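Local coordinates for protein transaminase (Bacillus megaterium, PDB 5G0A) that probably transfers amino groups between amines and carbonyl compounds with S selectivity, using pyridoxal-5'-phosphate as cofactor, at residues B[367-378]-B[458-469]; B[415-423]-B[434-442]. All coordinates share one frame; numbering follows the deposited sequence.

Interaction 1: B[367-378]-B[458-469]; sequences KLELLQEKHKSI and MDALDYALDYLE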
# COMPACT_ATOMS: atom_id res chain seq x y z
N LYS B 367 -6.65 -9.60 48.10
CA LYS B 367 -6.58 -8.18 48.45
C LYS B 367 -7.53 -7.35 47.60
O LYS B 367 -8.17 -6.42 48.10
CB LYS B 367 -5.14 -7.66 48.33
CG LYS B 367 -4.10 -8.38 49.19
CD LYS B 367 -4.21 -8.04 50.67
CE LYS B 367 -3.97 -6.56 50.93
NZ LYS B 367 -3.69 -6.31 52.37
N LEU B 368 -7.61 -7.66 46.30
CA LEU B 368 -8.55 -6.95 45.41
C LEU B 368 -10.01 -7.26 45.75
O LEU B 368 -10.86 -6.37 45.68
CB LEU B 368 -8.25 -7.22 43.93
CG LEU B 368 -6.94 -6.64 43.39
CD1 LEU B 368 -6.65 -7.17 41.99
CD2 LEU B 368 -6.97 -5.11 43.38
N GLU B 369 -10.30 -8.51 46.09
CA GLU B 369 -11.65 -8.86 46.59
C GLU B 369 -12.07 -7.93 47.73
O GLU B 369 -13.16 -7.36 47.71
CB GLU B 369 -11.71 -10.31 47.06
CG GLU B 369 -11.86 -11.34 45.95
CD GLU B 369 -11.87 -12.76 46.49
OE1 GLU B 369 -11.84 -12.93 47.73
OE2 GLU B 369 -11.91 -13.71 45.67
N LEU B 370 -11.18 -7.75 48.70
CA LEU B 370 -11.46 -6.88 49.85
C LEU B 370 -11.64 -5.41 49.47
O LEU B 370 -12.53 -4.74 49.99
CB LEU B 370 -10.38 -7.03 50.93
CG LEU B 370 -10.29 -8.37 51.68
CD1 LEU B 370 -8.94 -8.52 52.36
CD2 LEU B 370 -11.43 -8.53 52.68
N LEU B 371 -10.80 -4.92 48.55
CA LEU B 371 -10.96 -3.57 48.01
C LEU B 371 -12.28 -3.38 47.26
O LEU B 371 -12.91 -2.33 47.38
CB LEU B 371 -9.78 -3.18 47.10
CG LEU B 371 -8.50 -2.77 47.83
CD1 LEU B 371 -7.36 -2.49 46.85
CD2 LEU B 371 -8.75 -1.55 48.71
N GLN B 372 -12.69 -4.38 46.49
CA GLN B 372 -13.94 -4.29 45.74
C GLN B 372 -15.17 -4.24 46.66
O GLN B 372 -16.14 -3.53 46.38
CB GLN B 372 -14.08 -5.44 44.74
CG GLN B 372 -15.31 -5.30 43.85
CD GLN B 372 -15.41 -6.34 42.76
OE1 GLN B 372 -14.68 -7.34 42.76
NE2 GLN B 372 -16.31 -6.12 41.82
N GLU B 373 -15.11 -4.97 47.77
CA GLU B 373 -16.21 -4.99 48.74
C GLU B 373 -16.33 -3.65 49.47
O GLU B 373 -17.40 -3.31 49.98
CB GLU B 373 -16.03 -6.15 49.73
CG GLU B 373 -16.38 -7.52 49.13
CD GLU B 373 -15.63 -8.68 49.76
OE1 GLU B 373 -14.73 -8.46 50.59
OE2 GLU B 373 -15.96 -9.84 49.42
N LYS B 374 -15.24 -2.89 49.49
CA LYS B 374 -15.17 -1.60 50.17
C LYS B 374 -15.26 -0.41 49.20
O LYS B 374 -15.57 0.71 49.63
CB LYS B 374 -13.90 -1.55 51.05
CG LYS B 374 -13.29 -0.17 51.27
CD LYS B 374 -12.54 -0.07 52.59
CE LYS B 374 -11.25 -0.87 52.60
NZ LYS B 374 -10.53 -0.74 53.90
N HIS B 375 -15.01 -0.65 47.91
CA HIS B 375 -14.97 0.41 46.91
C HIS B 375 -15.83 0.13 45.68
O HIS B 375 -15.45 -0.68 44.84
CB HIS B 375 -13.53 0.66 46.44
CG HIS B 375 -12.65 1.25 47.48
ND1 HIS B 375 -12.76 2.56 47.90
CD2 HIS B 375 -11.62 0.72 48.18
CE1 HIS B 375 -11.85 2.81 48.81
NE2 HIS B 375 -11.14 1.71 49.01
N LYS B 376 -16.94 0.84 45.57
CA LYS B 376 -17.89 0.64 44.47
C LYS B 376 -17.37 1.19 43.14
O LYS B 376 -17.96 0.94 42.09
CB LYS B 376 -19.27 1.22 44.84
CG LYS B 376 -19.87 0.57 46.08
CD LYS B 376 -21.24 1.10 46.45
CE LYS B 376 -21.73 0.41 47.72
NZ LYS B 376 -23.16 0.69 48.04
N SER B 377 -16.25 1.93 43.20
CA SER B 377 -15.54 2.39 42.00
C SER B 377 -14.82 1.24 41.28
O SER B 377 -14.39 1.40 40.13
CB SER B 377 -14.54 3.49 42.34
OG SER B 377 -13.51 3.00 43.19
N ILE B 378 -14.66 0.11 41.96
CA ILE B 378 -14.18 -1.11 41.31
C ILE B 378 -15.38 -1.86 40.74
O ILE B 378 -16.17 -2.44 41.50
CB ILE B 378 -13.35 -2.02 42.26
CG1 ILE B 378 -12.11 -1.28 42.77
CG2 ILE B 378 -12.94 -3.31 41.55
CD1 ILE B 378 -11.44 -1.92 43.97
N MET B 458 -1.49 -1.95 47.93
CA MET B 458 -2.95 -2.03 48.03
C MET B 458 -3.52 -0.97 48.99
O MET B 458 -4.59 -0.41 48.75
CB MET B 458 -3.38 -3.43 48.44
CG MET B 458 -3.14 -4.51 47.39
SD MET B 458 -4.09 -4.29 45.87
CE MET B 458 -2.83 -3.72 44.72
N ASP B 459 -2.78 -0.69 50.05
CA ASP B 459 -3.07 0.45 50.92
C ASP B 459 -3.13 1.77 50.17
O ASP B 459 -4.07 2.55 50.35
CB ASP B 459 -2.05 0.54 52.06
CG ASP B 459 -2.53 -0.12 53.33
OD1 ASP B 459 -3.47 0.42 53.95
OD2 ASP B 459 -1.96 -1.16 53.72
N ALA B 460 -2.14 2.03 49.32
CA ALA B 460 -2.09 3.28 48.57
C ALA B 460 -3.26 3.38 47.61
O ALA B 460 -3.78 4.47 47.39
CB ALA B 460 -0.77 3.41 47.81
N LEU B 461 -3.66 2.24 47.04
CA LEU B 461 -4.81 2.16 46.16
C LEU B 461 -6.10 2.44 46.95
O LEU B 461 -6.99 3.14 46.47
CB LEU B 461 -4.87 0.78 45.49
CG LEU B 461 -6.02 0.48 44.52
CD1 LEU B 461 -6.17 1.60 43.50
CD2 LEU B 461 -5.80 -0.86 43.84
N ASP B 462 -6.18 1.88 48.16
CA ASP B 462 -7.32 2.08 49.08
C ASP B 462 -7.51 3.59 49.27
O ASP B 462 -8.57 4.14 48.95
CB ASP B 462 -7.01 1.38 50.41
CG ASP B 462 -8.26 1.13 51.29
OD1 ASP B 462 -9.40 1.45 50.89
OD2 ASP B 462 -8.06 0.60 52.40
N TYR B 463 -6.46 4.26 49.73
CA TYR B 463 -6.39 5.73 49.82
C TYR B 463 -6.81 6.45 48.53
O TYR B 463 -7.54 7.45 48.58
CB TYR B 463 -4.98 6.15 50.23
CG TYR B 463 -4.76 7.65 50.27
CD1 TYR B 463 -5.20 8.40 51.36
CD2 TYR B 463 -4.09 8.31 49.24
CE1 TYR B 463 -5.01 9.77 51.40
CE2 TYR B 463 -3.90 9.68 49.27
CZ TYR B 463 -4.35 10.40 50.36
OH TYR B 463 -4.17 11.76 50.40
N ALA B 464 -6.34 5.95 47.39
CA ALA B 464 -6.62 6.56 46.09
C ALA B 464 -8.10 6.48 45.71
O ALA B 464 -8.69 7.46 45.24
CB ALA B 464 -5.76 5.91 45.00
N LEU B 465 -8.68 5.30 45.90
CA LEU B 465 -10.08 5.05 45.54
C LEU B 465 -11.05 5.78 46.48
O LEU B 465 -12.14 6.17 46.05
CB LEU B 465 -10.36 3.54 45.51
CG LEU B 465 -9.67 2.74 44.40
CD1 LEU B 465 -9.91 1.26 44.57
CD2 LEU B 465 -10.11 3.19 43.00
N ASP B 466 -10.65 5.97 47.73
CA ASP B 466 -11.41 6.83 48.65
C ASP B 466 -11.62 8.20 48.03
O ASP B 466 -12.74 8.71 47.99
CB ASP B 466 -10.68 6.98 49.99
CG ASP B 466 -11.02 5.89 50.99
OD1 ASP B 466 -12.07 5.22 50.85
OD2 ASP B 466 -10.23 5.72 51.95
N TYR B 467 -10.53 8.79 47.53
CA TYR B 467 -10.54 10.12 46.93
C TYR B 467 -11.32 10.15 45.61
O TYR B 467 -12.00 11.13 45.32
CB TYR B 467 -9.11 10.61 46.73
CG TYR B 467 -8.98 11.95 46.04
CD1 TYR B 467 -9.02 13.15 46.77
CD2 TYR B 467 -8.81 12.03 44.66
CE1 TYR B 467 -8.91 14.38 46.13
CE2 TYR B 467 -8.70 13.26 44.01
CZ TYR B 467 -8.74 14.43 44.75
OH TYR B 467 -8.63 15.64 44.11
N LEU B 468 -11.20 9.09 44.82
CA LEU B 468 -11.93 9.00 43.56
C LEU B 468 -13.46 9.04 43.76
O LEU B 468 -14.15 9.72 43.00
CB LEU B 468 -11.55 7.73 42.79
CG LEU B 468 -12.09 7.66 41.35
CD1 LEU B 468 -11.21 8.43 40.38
CD2 LEU B 468 -12.22 6.21 40.92
N GLU B 469 -13.95 8.33 44.77
CA GLU B 469 -15.39 8.24 45.01
C GLU B 469 -15.90 9.27 46.03
O GLU B 469 -17.07 9.26 46.42
CB GLU B 469 -15.81 6.81 45.39
CG GLU B 469 -15.15 6.24 46.64
CD GLU B 469 -15.09 4.72 46.63
OE1 GLU B 469 -15.26 4.11 45.55
OE2 GLU B 469 -14.88 4.13 47.71
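In the C-terminal part of this class-III aminotransferase, the turn 375-378 that follows helix 353-374 is tied to helix 451-468 by a histidine, His-375, that bridges two carboxylates. His-375 NE2 donates to Asp-462 OD1 at 2.6 Å, a nearly straight bond (169°) lying close to the ring plane, while the carboxylate stands almost perpendicular to the ring. On the other nitrogen, His-375 ND1 donates to Glu-469 OE2, also at 2.6 Å, but here the oxygen is approached from above the plane of its carboxylate. With both nitrogens engaged, the ring's rotation is fixed; Leu-465 CB covers one face in a CH-pi contact, 3.6 Å from the centroid of the His-375 ring, and Lys-374 CG lies over the opposite face. Two acidic partners, with Asp-466 OD1 near CE1, would be expected to favour a protonated imidazole. Each carboxylate is shared. Lys-374 NZ forms a salt bridge with Asp-462 OD2 on its syn side (3.2 Å), and Ser-377 OG donates to Glu-469 OE1 at 3.1 Å. Glu-469 reaches back over the turn because its CG sits between the backbone N and carbonyl carbon (chi1 60°), with the chain extended beyond. A turn or more back along both helices lies an apolar seam: Leu-371 CD1 meets Leu-461 CD2 at 3.8 Å, and the bent chain of Met-458 brings SD against Leu-368 CD2 and Leu-371 CD1. Trp-388 backs Leu-368; Ile-392 lies against Leu-465 and Leu-468. Segments 367-374 and 458-468 run 15° apart, side by side against the antiparallel sheet 378-384/387-392/440-443, as in the C-terminal alpha/beta domain of fold-type-I aminotransferases.

Interaction 2: B[415-423]-B[434-442]; sequences NQIPTQIIM and GGVMPNTMR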
# COMPACT_ATOMS: atom_id res chain seq x y z
N ASN B 415 -6.32 15.34 34.09
CA ASN B 415 -7.20 15.61 35.23
C ASN B 415 -8.64 15.10 35.03
O ASN B 415 -9.48 15.20 35.93
CB ASN B 415 -7.14 17.09 35.68
CG ASN B 415 -7.80 18.05 34.70
OD1 ASN B 415 -8.59 17.66 33.85
ND2 ASN B 415 -7.47 19.33 34.83
N GLN B 416 -8.90 14.52 33.86
CA GLN B 416 -10.19 13.91 33.52
C GLN B 416 -10.11 12.37 33.48
O GLN B 416 -11.14 11.71 33.32
CB GLN B 416 -10.69 14.43 32.17
CG GLN B 416 -11.06 15.90 32.15
CD GLN B 416 -11.39 16.42 30.76
OE1 GLN B 416 -11.80 15.66 29.87
NE2 GLN B 416 -11.23 17.72 30.56
N ILE B 417 -8.90 11.83 33.62
CA ILE B 417 -8.66 10.39 33.45
C ILE B 417 -8.54 9.71 34.81
O ILE B 417 -7.58 9.96 35.53
CB ILE B 417 -7.37 10.14 32.63
CG1 ILE B 417 -7.45 10.80 31.24
CG2 ILE B 417 -7.09 8.64 32.50
CD1 ILE B 417 -6.19 10.62 30.41
N PRO B 418 -9.51 8.83 35.16
CA PRO B 418 -9.52 8.16 36.46
C PRO B 418 -8.21 7.46 36.85
O PRO B 418 -7.80 7.54 38.00
CB PRO B 418 -10.66 7.15 36.32
CG PRO B 418 -11.59 7.79 35.35
CD PRO B 418 -10.74 8.56 34.39
N THR B 419 -7.55 6.78 35.91
CA THR B 419 -6.28 6.11 36.24
C THR B 419 -5.16 7.11 36.55
O THR B 419 -4.23 6.79 37.31
CB THR B 419 -5.82 5.09 35.18
OG1 THR B 419 -5.90 5.67 33.87
CG2 THR B 419 -6.69 3.85 35.24
N GLN B 420 -5.23 8.30 35.96
CA GLN B 420 -4.26 9.35 36.26
C GLN B 420 -4.51 9.91 37.66
O GLN B 420 -3.57 10.21 38.41
CB GLN B 420 -4.32 10.47 35.22
CG GLN B 420 -3.79 10.09 33.85
CD GLN B 420 -2.28 9.90 33.85
OE1 GLN B 420 -1.79 8.85 33.45
NE2 GLN B 420 -1.55 10.91 34.31
N ILE B 421 -5.79 10.07 38.01
CA ILE B 421 -6.18 10.54 39.34
C ILE B 421 -5.73 9.58 40.45
O ILE B 421 -5.24 10.00 41.50
CB ILE B 421 -7.71 10.81 39.40
CG1 ILE B 421 -8.09 11.96 38.45
CG2 ILE B 421 -8.17 11.05 40.84
CD1 ILE B 421 -7.51 13.32 38.82
N ILE B 422 -5.90 8.28 40.19
CA ILE B 422 -5.47 7.24 41.12
C ILE B 422 -3.95 7.27 41.29
O ILE B 422 -3.45 7.23 42.42
CB ILE B 422 -5.98 5.85 40.67
CG1 ILE B 422 -7.49 5.74 40.94
CG2 ILE B 422 -5.21 4.72 41.35
CD1 ILE B 422 -8.21 4.76 40.04
N MET B 423 -3.24 7.37 40.17
CA MET B 423 -1.77 7.39 40.19
C MET B 423 -1.25 8.56 41.03
O MET B 423 -0.39 8.39 41.89
CB MET B 423 -1.20 7.45 38.77
CG MET B 423 0.33 7.55 38.69
SD MET B 423 0.92 7.63 36.99
CE MET B 423 0.56 9.34 36.59
N GLY B 434 -1.31 2.53 38.83
CA GLY B 434 -2.25 3.19 37.92
C GLY B 434 -2.51 2.34 36.70
O GLY B 434 -2.71 1.13 36.80
N GLY B 435 -2.54 2.99 35.53
CA GLY B 435 -2.82 2.28 34.28
C GLY B 435 -2.46 3.05 33.03
O GLY B 435 -2.11 4.23 33.09
N VAL B 436 -2.54 2.37 31.89
CA VAL B 436 -2.24 2.98 30.59
C VAL B 436 -3.50 3.47 29.88
O VAL B 436 -3.47 4.44 29.11
CB VAL B 436 -1.46 2.01 29.69
CG1 VAL B 436 -0.13 1.66 30.33
CG2 VAL B 436 -2.23 0.73 29.45
N MET B 437 -4.61 2.78 30.15
CA MET B 437 -5.92 3.12 29.60
C MET B 437 -6.66 3.95 30.64
O MET B 437 -6.37 3.84 31.84
CB MET B 437 -6.69 1.84 29.25
CG MET B 437 -6.09 1.03 28.11
SD MET B 437 -6.09 1.83 26.48
CE MET B 437 -4.37 2.30 26.28
N PRO B 438 -7.62 4.77 30.20
CA PRO B 438 -8.23 5.76 31.10
C PRO B 438 -9.15 5.19 32.19
O PRO B 438 -9.24 5.78 33.27
CB PRO B 438 -9.01 6.67 30.14
CG PRO B 438 -9.35 5.79 28.99
CD PRO B 438 -8.18 4.85 28.84
N ASN B 439 -9.81 4.07 31.90
CA ASN B 439 -10.74 3.45 32.87
C ASN B 439 -10.26 2.14 33.47
O ASN B 439 -11.04 1.42 34.08
CB ASN B 439 -12.10 3.17 32.21
CG ASN B 439 -12.68 4.37 31.52
OD1 ASN B 439 -12.87 5.42 32.13
ND2 ASN B 439 -12.98 4.22 30.23
N THR B 440 -8.98 1.81 33.28
CA THR B 440 -8.54 0.47 33.61
C THR B 440 -7.16 0.53 34.20
O THR B 440 -6.23 1.02 33.58
CB THR B 440 -8.49 -0.43 32.35
OG1 THR B 440 -9.67 -0.21 31.55
CG2 THR B 440 -8.38 -1.91 32.75
N MET B 441 -7.04 0.03 35.42
CA MET B 441 -5.75 -0.12 36.05
C MET B 441 -5.04 -1.32 35.47
O MET B 441 -5.69 -2.31 35.14
CB MET B 441 -5.98 -0.38 37.50
CG MET B 441 -6.99 0.61 38.02
SD MET B 441 -6.08 1.83 38.91
CE MET B 441 -6.03 0.83 40.38
N ARG B 442 -3.71 -1.23 35.39
CA ARG B 442 -2.87 -2.31 34.91
C ARG B 442 -1.73 -2.41 35.92
O ARG B 442 -0.83 -1.57 35.96
CB ARG B 442 -2.32 -1.99 33.51
CG ARG B 442 -1.88 -3.22 32.72
CD ARG B 442 -3.11 -3.80 32.05
NE ARG B 442 -2.94 -4.97 31.18
CZ ARG B 442 -3.14 -6.23 31.58
NH1 ARG B 442 -3.43 -6.49 32.86
NH2 ARG B 442 -3.04 -7.22 30.71
O HOH W 1 -1.92 5.72 35.72
O HOH W 2 -3.61 6.65 32.77
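Thr-419 meets the loop before strand 440-443 with both backbone and side chain. Thr-419 OG1 donates to Met-437 O at 2.8 Å, and Thr-419 N to Pro-438 O at 3.3 Å, so two successive carbonyls are gripped by one residue. Both donors lie tilted from the planes of the carbonyls they meet. With chi1 at 48°, OG1 sits between the backbone N and carbonyl carbon, which turns Thr-419 CG2 toward the loop, 3.3 Å from Thr-440 O. With alanine in place of Thr-419, Met-437 O would probably lose its hydroxyl partner, a bridging water one of its anchors, and Thr-440 the methyl packed beside it. Water adds a second set of links. One molecule donates to Thr-419 O and accepts from Gly-435 N; another lies within bonding distance of Thr-419 OG1, Gln-420 OE1 and Gly-435 O, can donate to only two at a time, and links two helix side chains to the loop. This is the start of helix 418-427, with Ile-417 at the N-cap position, whose first amides have no carbonyl a turn earlier, so that Thr-419 N can be spent on the loop. Flanking the polar centre, Ile-417 CG2 packs against Pro-438 CB at 3.6 Å, and the ring of Pro-418 lies over Pro-438 O. One turn further on, Ile-422 CD1 touches Met-441 SD at 3.8 Å, the two side chains crossing at about a right angle; chi1 and chi2 (-103°) of Met-441 place that sulfur. Farther out, Asp-405 and the carbonyl of Val-402 hold Asn-439 ND2. Backbone bonds from Asn-439 to Ile-392 and from Met-441 to Val-390 anchor the segment to strand 387-392, which lies in the antiparallel sheet with 440-443 at its edge.

How the interactions relate
Interactions 1 and 2 adjoin, their centres 14 Å apart, and share one hydrophobic core. Helix 451-468 is the common element: Leu-461 CD1 lies 3.2 Å from Met-441 CE, and Leu-465 CD2 lies 3.9 Å from Ile-422 CD1, so leucines that face segment 367-378 in interaction 1 also meet the helix and strand of interaction 2. Along the chain interaction 2 is nested within the loop that interaction 1 closes, and helix 451-468 is the next element after strand 440-443. Neither contact forms the cofactor pocket; in interaction 2 the side chain of Met-437 is about 11 Å from bound pyridoxal-5'-phosphate.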